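Local atomic coordinates of endoglucanase (Cryptopygus antarcticus, PDB entry 5H4U), a protein that hydrolyses internal beta-1,4-glucosidic linkages in cellulose, lichenan and cereal beta-glucans, releasing mainly cellobiose, cellotriose and cellotetraose from carboxymethylcellulose. Residues Val23-Trp28 with His136-Ile141. Sequence-based numbering, arbitrary orientation.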
loop_
_atom_site.group_PDB
_atom_site.type_symbol
_atom_site.label_atom_id
_atom_site.label_comp_id
_atom_site.label_asym_id
_atom_site.label_seq_id
_atom_site.Cartn_x
_atom_site.Cartn_y
_atom_site.Cartn_z
ATOM N N VAL A 23 -13.137 -0.084 6.790
ATOM C CA VAL A 23 -12.300 0.898 7.454
ATOM C C VAL A 23 -10.905 0.848 6.838
ATOM O O VAL A 23 -10.511 -0.137 6.206
ATOM C CB VAL A 23 -12.246 0.626 8.973
ATOM C CG1 VAL A 23 -13.645 0.689 9.574
ATOM C CG2 VAL A 23 -11.644 -0.741 9.233
ATOM N N THR A 24 -10.159 1.937 6.997
ATOM C CA THR A 24 -8.818 2.030 6.431
ATOM C C THR A 24 -7.816 2.361 7.532
ATOM O O THR A 24 -8.187 2.706 8.654
ATOM C CB THR A 24 -8.757 3.051 5.274
ATOM O OG1 THR A 24 -9.063 4.370 5.747
ATOM C CG2 THR A 24 -9.728 2.651 4.142
ATOM N N THR A 25 -6.533 2.196 7.222
ATOM C CA THR A 25 -5.443 2.677 8.061
ATOM C C THR A 25 -4.372 3.213 7.125
ATOM O O THR A 25 -4.534 3.177 5.907
ATOM C CB THR A 25 -4.893 1.564 8.978
ATOM O OG1 THR A 25 -4.560 0.413 8.197
ATOM C CG2 THR A 25 -5.899 1.164 10.061
ATOM N N ARG A 26 -3.268 3.709 7.674
ATOM C CA ARG A 26 -2.143 4.115 6.839
ATOM C C ARG A 26 -0.860 3.455 7.323
ATOM O O ARG A 26 -0.636 3.318 8.527
ATOM C CB ARG A 26 -1.994 5.638 6.812
ATOM C CG ARG A 26 -1.866 6.275 8.137
ATOM C CD ARG A 26 -1.935 7.765 8.048
ATOM N NE ARG A 26 -1.615 8.354 9.337
ATOM C CZ ARG A 26 -2.506 8.585 10.294
ATOM N NH1 ARG A 26 -3.784 8.267 10.114
ATOM N NH2 ARG A 26 -2.106 9.100 11.449
ATOM N N TYR A 27 0.011 3.089 6.392
ATOM C CA TYR A 27 1.212 2.405 6.841
ATOM C C TYR A 27 2.235 2.353 5.729
ATOM O O TYR A 27 1.892 2.418 4.553
ATOM C CB TYR A 27 0.894 0.982 7.325
ATOM C CG TYR A 27 1.000 -0.112 6.283
ATOM C CD1 TYR A 27 -0.024 -0.330 5.369
ATOM C CD2 TYR A 27 2.105 -0.969 6.250
ATOM C CE1 TYR A 27 0.058 -1.352 4.425
ATOM C CE2 TYR A 27 2.204 -1.982 5.308
ATOM C CZ TYR A 27 1.177 -2.170 4.399
ATOM O OH TYR A 27 1.281 -3.178 3.468
ATOM N N TRP A 28 3.499 2.260 6.125
ATOM C CA TRP A 28 4.585 2.074 5.172
ATOM C C TRP A 28 5.753 1.479 5.960
ATOM O O TRP A 28 6.555 2.205 6.548
ATOM C CB TRP A 28 4.991 3.355 4.484
ATOM C CG TRP A 28 5.920 3.129 3.356
ATOM C CD1 TRP A 28 7.271 2.914 3.422
ATOM C CD2 TRP A 28 5.575 3.111 1.976
ATOM N NE1 TRP A 28 7.790 2.758 2.157
ATOM C CE2 TRP A 28 6.769 2.875 1.249
ATOM C CE3 TRP A 28 4.375 3.270 1.279
ATOM C CZ2 TRP A 28 6.788 2.789 -0.137
ATOM C CZ3 TRP A 28 4.395 3.182 -0.097
ATOM C CH2 TRP A 28 5.597 2.951 -0.793
ATOM N N HIS A 136 -10.938 -4.390 5.976
ATOM C CA HIS A 136 -9.902 -3.495 6.458
ATOM C C HIS A 136 -8.914 -3.279 5.325
ATOM O O HIS A 136 -8.375 -4.253 4.789
ATOM C CB HIS A 136 -9.195 -4.132 7.657
ATOM C CG HIS A 136 -10.088 -4.355 8.837
ATOM N ND1 HIS A 136 -9.954 -3.671 10.026
ATOM C CD2 HIS A 136 -11.133 -5.202 9.003
ATOM C CE1 HIS A 136 -10.875 -4.092 10.877
ATOM N NE2 HIS A 136 -11.605 -5.019 10.281
ATOM N N PHE A 137 -8.656 -2.020 4.979
ATOM C CA PHE A 137 -7.680 -1.674 3.947
ATOM C C PHE A 137 -6.627 -0.791 4.594
ATOM O O PHE A 137 -6.954 0.257 5.156
ATOM C CB PHE A 137 -8.330 -0.950 2.765
ATOM C CG PHE A 137 -8.964 -1.863 1.753
ATOM C CD1 PHE A 137 -10.181 -2.474 2.015
ATOM C CD2 PHE A 137 -8.379 -2.058 0.510
ATOM C CE1 PHE A 137 -10.774 -3.293 1.076
ATOM C CE2 PHE A 137 -8.964 -2.883 -0.431
ATOM C CZ PHE A 137 -10.155 -3.505 -0.156
ATOM N N ASP A 138 -5.370 -1.203 4.503
ATOM C CA ASP A 138 -4.246 -0.446 5.053
ATOM C C ASP A 138 -3.579 0.217 3.864
ATOM O O ASP A 138 -2.891 -0.440 3.091
ATOM C CB ASP A 138 -3.275 -1.337 5.829
ATOM C CG ASP A 138 -3.990 -2.353 6.733
ATOM O OD1 ASP A 138 -4.993 -1.982 7.398
ATOM O OD2 ASP A 138 -3.539 -3.528 6.804
ATOM N N LEU A 139 -3.844 1.504 3.678
ATOM C CA LEU A 139 -3.281 2.225 2.543
ATOM C C LEU A 139 -1.776 2.394 2.707
ATOM O O LEU A 139 -1.291 2.794 3.766
ATOM C CB LEU A 139 -3.963 3.593 2.372
ATOM C CG LEU A 139 -5.438 3.697 1.942
ATOM C CD1 LEU A 139 -6.355 2.788 2.714
ATOM C CD2 LEU A 139 -5.946 5.116 2.055
ATOM N N MET A 140 -1.048 2.156 1.631
ATOM C CA MET A 140 0.406 2.258 1.667
ATOM C C MET A 140 0.800 3.715 1.429
ATOM O O MET A 140 0.760 4.213 0.306
ATOM C CB MET A 140 1.011 1.307 0.641
ATOM C CG MET A 140 1.145 -0.097 1.185
ATOM S SD MET A 140 1.623 -1.391 0.006
ATOM C CE MET A 140 3.401 -1.234 0.080
ATOM N N ILE A 141 1.182 4.411 2.499
ATOM C CA ILE A 141 1.538 5.823 2.436
ATOM C C ILE A 141 2.880 6.056 3.121
ATOM O O ILE A 141 3.004 5.827 4.324
ATOM C CB ILE A 141 0.450 6.695 3.076
ATOM C CG1 ILE A 141 -0.913 6.279 2.512
ATOM C CG2 ILE A 141 0.706 8.137 2.755
ATOM C CD1 ILE A 141 -2.089 6.766 3.284
#
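Tyr27 sets the edge of its ring against the carbonyl of Asp138, CE1 3.4 Å from Asp138 O, and CD1 also touches Asp138 CB; the ring plane is turned 87° from that of the carboxylate. Beside it, CG of Met140 lies 3.6 Å from Tyr27 CE1, and the thioether sulfur makes an oblique Met-aromatic contact; an unbranched, flexible thioether can follow the flank of a flat ring. Asp138 is the inferred proton donor, and Tyr27 also comes near Asp29, the inferred nucleophile, which probably places Tyr27 and Asp138 at the edge of the catalytic site. An alanine in place of Tyr27 would probably open a gap beside the Asp138 CB and leave the Met140 side chain freer to turn. Thr25, short enough to keep its hydroxyl close to the strand, brings it to Asp138: Thr25 OG1 is 2.6 Å from Asp138 OD1, placed there by a chi1 of 53° that sets OG1 between backbone N and carbonyl carbon.

Between residues 23-27 and 136-140 runs a parallel pairing, joined by backbone bonds such as Phe137 N to Val23 O and Tyr27 N to Leu139 O. Packing is tight on the buried face, where beta-branched Thr24, suited to a strand, meets the branched end of Leu139, Thr24 CB 3.5 Å from Leu139 CD1, while its hydroxyl bonds to Pro200 O. It is tight too at the Trp28 end, where the indole, broad enough to span two residues, meets the backbone of Met140 and Ile141 with its edge. The other end is looser: exposed Val23 puts only CG2 over a face of the His136 ring, 3.9 Å from its centroid, while His136 NE2 hydrogen-bonds to Asn133 O.

Arg26 extends away to a salt bridge with Asp198. In this double-psi beta-barrel of family 45, strand 135-140 is flanked by strands 19-27 and 85-94, Phe137 packs on Tyr107 and Phe204, and Ile141 touches helix 184-191.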